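Local coordinates for glutathione S-transferase (Burkholderia glumae, PDB 4ISD), which binds glutathione and, as a glutathione S-transferase homologue, probably conjugates it to electrophilic substrates, at residues I77-D82 against A92-D97. Residues are numbered along the deposited sequence; the frame is centred on the assembly and turned at random.
Sequences IAEYLD and AVLPAD
OD1 of Asp82 is gripped from two quarters: the backbone N of Val93 donates a hydrogen bond to it, N to OD1 3.0 Å and nearly straight at 174°, and the ammonium group of Lys31, on helix 19-31, forms a salt bridge with the same oxygen. The Val93 N-H reaches OD1 on its syn side, 28° out of the carboxylate plane. The CB of Asp82 points toward the loop, which places the carboxylate against the incoming chain. Its other oxygen, OD2, lies beside the start of the Leu94 side chain, 3.4 Å from Leu94 CB, so the carboxylate spans two consecutive residues of the loop. The Asp82 and Val93 side chains slide past each other in opposite directions, and CG2 of Val93 lies 4.4 Å from Ala78 CB; Val27 and Trp166 also pack on this valine. One helical turn before Asp82, the Glu79 chain bends at chi2 (-85°) and crosses the Leu94 side chain at about a right angle, with OE1 3.4 Å from Leu94 CD1. This methyl contact is secondary for Glu79, whose OE2 forms a salt bridge with Arg105 of helix 98-113 in the same chain, while Arg105 of the second subunit makes a weak, long ion pair with OE1. The last turns of helix 74-84, which ends the thioredoxin-like domain, are thus fastened to the linker that leads into helix 98-113, the first helix of the all-helical C-terminal domain, in the two-domain arrangement of the glutathione S-transferase fold.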
ATOM      1  N   ILE A  77      -2.739   7.641  -4.518  1.00 29.83           N
ATOM      2  CA  ILE A  77      -2.866   8.609  -5.594  1.00 33.79           C
ATOM      3  C   ILE A  77      -3.259   7.935  -6.919  1.00 36.57           C
ATOM      4  O   ILE A  77      -4.186   8.395  -7.601  1.00 34.54           O
ATOM      5  CB  ILE A  77      -1.565   9.419  -5.776  1.00 34.24           C
ATOM      6  CG1 ILE A  77      -1.296  10.257  -4.521  1.00 33.77           C
ATOM      7  CG2 ILE A  77      -1.650  10.297  -7.032  1.00 30.97           C
ATOM      8  CD1 ILE A  77       0.023  11.026  -4.542  1.00 31.11           C
ATOM      9  N   ALA A  78      -2.565   6.853  -7.279  1.00 33.22           N
ATOM     10  CA  ALA A  78      -2.885   6.126  -8.511  1.00 32.87           C
ATOM     11  C   ALA A  78      -4.331   5.621  -8.525  1.00 38.51           C
ATOM     12  O   ALA A  78      -5.022   5.736  -9.545  1.00 42.98           O
ATOM     13  CB  ALA A  78      -1.923   4.975  -8.722  1.00 37.58           C
ATOM     14  N   GLU A  79      -4.784   5.080  -7.394  1.00 32.70           N
ATOM     15  CA  GLU A  79      -6.136   4.528  -7.262  1.00 35.02           C
ATOM     16  C   GLU A  79      -7.178   5.621  -7.407  1.00 38.41           C
ATOM     17  O   GLU A  79      -8.267   5.413  -7.960  1.00 40.42           O
ATOM     18  CB  GLU A  79      -6.299   3.891  -5.881  1.00 40.51           C
ATOM     19  CG  GLU A  79      -5.368   2.732  -5.610  1.00 41.76           C
ATOM     20  CD  GLU A  79      -5.912   1.428  -6.139  1.00 47.47           C
ATOM     21  OE1 GLU A  79      -7.077   1.405  -6.613  1.00 49.71           O
ATOM     22  OE2 GLU A  79      -5.172   0.428  -6.080  1.00 47.51           O
ATOM     23  N   TYR A  80      -6.834   6.791  -6.885  1.00 38.34           N
ATOM     24  CA  TYR A  80      -7.755   7.914  -6.837  1.00 38.32           C
ATOM     25  C   TYR A  80      -7.868   8.613  -8.187  1.00 40.42           C
ATOM     26  O   TYR A  80      -8.974   8.971  -8.617  1.00 42.38           O
ATOM     27  CB  TYR A  80      -7.306   8.899  -5.756  1.00 34.08           C
ATOM     28  CG  TYR A  80      -8.024  10.222  -5.792  1.00 37.59           C
ATOM     29  CD1 TYR A  80      -9.316  10.345  -5.290  1.00 37.19           C
ATOM     30  CD2 TYR A  80      -7.408  11.356  -6.328  1.00 39.92           C
ATOM     31  CE1 TYR A  80      -9.978  11.564  -5.320  1.00 40.20           C
ATOM     32  CE2 TYR A  80      -8.058  12.573  -6.353  1.00 42.40           C
ATOM     33  CZ  TYR A  80      -9.342  12.669  -5.856  1.00 46.21           C
ATOM     34  OH  TYR A  80      -9.994  13.876  -5.894  1.00 57.92           O
ATOM     35  N   LEU A  81      -6.731   8.825  -8.851  1.00 40.27           N
ATOM     36  CA  LEU A  81      -6.762   9.424 -10.185  1.00 42.40           C
ATOM     37  C   LEU A  81      -7.477   8.493 -11.168  1.00 42.20           C
ATOM     38  O   LEU A  81      -8.184   8.947 -12.057  1.00 41.58           O
ATOM     39  CB  LEU A  81      -5.363   9.794 -10.673  1.00 35.57           C
ATOM     40  CG  LEU A  81      -4.666  10.940  -9.930  1.00 33.79           C
ATOM     41  CD1 LEU A  81      -3.212  11.075 -10.393  1.00 34.25           C
ATOM     42  CD2 LEU A  81      -5.411  12.250 -10.127  1.00 34.30           C
ATOM     43  N   ASP A  82      -7.329   7.188 -10.960  1.00 45.24           N
ATOM     44  CA  ASP A  82      -8.028   6.199 -11.770  1.00 48.57           C
ATOM     45  C   ASP A  82      -9.542   6.214 -11.574  1.00 52.19           C
ATOM     46  O   ASP A  82     -10.282   5.765 -12.445  1.00 59.21           O
ATOM     47  CB  ASP A  82      -7.486   4.800 -11.485  1.00 51.25           C
ATOM     48  CG  ASP A  82      -7.123   4.050 -12.751  1.00 61.51           C
ATOM     49  OD1 ASP A  82      -6.546   4.675 -13.669  1.00 60.91           O
ATOM     50  OD2 ASP A  82      -7.418   2.837 -12.828  1.00 68.62           O
ATOM     51  N   ALA A  92      -6.322   4.220 -18.420  1.00 42.60           N
ATOM     52  CA  ALA A  92      -6.249   3.594 -17.100  1.00 47.55           C
ATOM     53  C   ALA A  92      -4.833   3.196 -16.720  1.00 49.87           C
ATOM     54  O   ALA A  92      -4.080   2.655 -17.537  1.00 59.24           O
ATOM     55  CB  ALA A  92      -7.159   2.381 -17.030  1.00 53.93           C
ATOM     56  N   VAL A  93      -4.478   3.442 -15.465  1.00 43.73           N
ATOM     57  CA  VAL A  93      -3.171   3.048 -14.964  1.00 37.27           C
ATOM     58  C   VAL A  93      -3.253   1.744 -14.179  1.00 36.06           C
ATOM     59  O   VAL A  93      -2.222   1.193 -13.762  1.00 29.05           O
ATOM     60  CB  VAL A  93      -2.569   4.143 -14.092  1.00 36.87           C
ATOM     61  CG1 VAL A  93      -2.410   5.426 -14.920  1.00 32.45           C
ATOM     62  CG2 VAL A  93      -3.431   4.364 -12.836  1.00 28.14           C
ATOM     63  N   LEU A  94      -4.482   1.259 -13.977  1.00 38.66           N
ATOM     64  CA  LEU A  94      -4.716  -0.039 -13.343  1.00 40.73           C
ATOM     65  C   LEU A  94      -5.446  -0.994 -14.286  1.00 40.92           C
ATOM     66  O   LEU A  94      -6.331  -0.575 -15.035  1.00 43.35           O
ATOM     67  CB  LEU A  94      -5.535   0.127 -12.060  1.00 48.35           C
ATOM     68  CG  LEU A  94      -4.879   0.588 -10.754  1.00 43.15           C
ATOM     69  CD1 LEU A  94      -5.867   0.409  -9.587  1.00 37.47           C
ATOM     70  CD2 LEU A  94      -3.542  -0.144 -10.483  1.00 29.52           C
ATOM     71  N   PRO A  95      -5.081  -2.286 -14.250  1.00 40.82           N
ATOM     72  CA  PRO A  95      -5.727  -3.314 -15.080  1.00 38.16           C
ATOM     73  C   PRO A  95      -7.245  -3.387 -14.894  1.00 44.53           C
ATOM     74  O   PRO A  95      -7.753  -3.188 -13.790  1.00 55.28           O
ATOM     75  CB  PRO A  95      -5.069  -4.622 -14.608  1.00 34.65           C
ATOM     76  CG  PRO A  95      -3.739  -4.203 -14.082  1.00 36.94           C
ATOM     77  CD  PRO A  95      -3.950  -2.828 -13.472  1.00 39.18           C
ATOM     78  N   ALA A  96      -7.946  -3.663 -15.991  1.00 47.98           N
ATOM     79  CA  ALA A  96      -9.405  -3.746 -16.038  1.00 46.17           C
ATOM     80  C   ALA A  96      -9.897  -5.054 -15.441  1.00 50.92           C
ATOM     81  O   ALA A  96     -10.977  -5.114 -14.862  1.00 53.13           O
ATOM     82  CB  ALA A  96      -9.890  -3.641 -17.494  1.00 38.44           C
ATOM     83  N   ASP A  97      -9.108  -6.109 -15.620  1.00 50.89           N
ATOM     84  CA  ASP A  97      -9.473  -7.425 -15.124  1.00 53.70           C
ATOM     85  C   ASP A  97      -9.376  -7.463 -13.597  1.00 57.73           C
ATOM     86  O   ASP A  97      -8.344  -7.128 -13.015  1.00 58.74           O
ATOM     87  CB  ASP A  97      -8.589  -8.493 -15.765  1.00 55.20           C
ATOM     88  CG  ASP A  97      -8.872  -9.878 -15.234  1.00 62.79           C
ATOM     89  OD1 ASP A  97      -9.904 -10.466 -15.634  1.00 68.24           O
ATOM     90  OD2 ASP A  97      -8.052 -10.381 -14.430  1.00 63.85           O
TER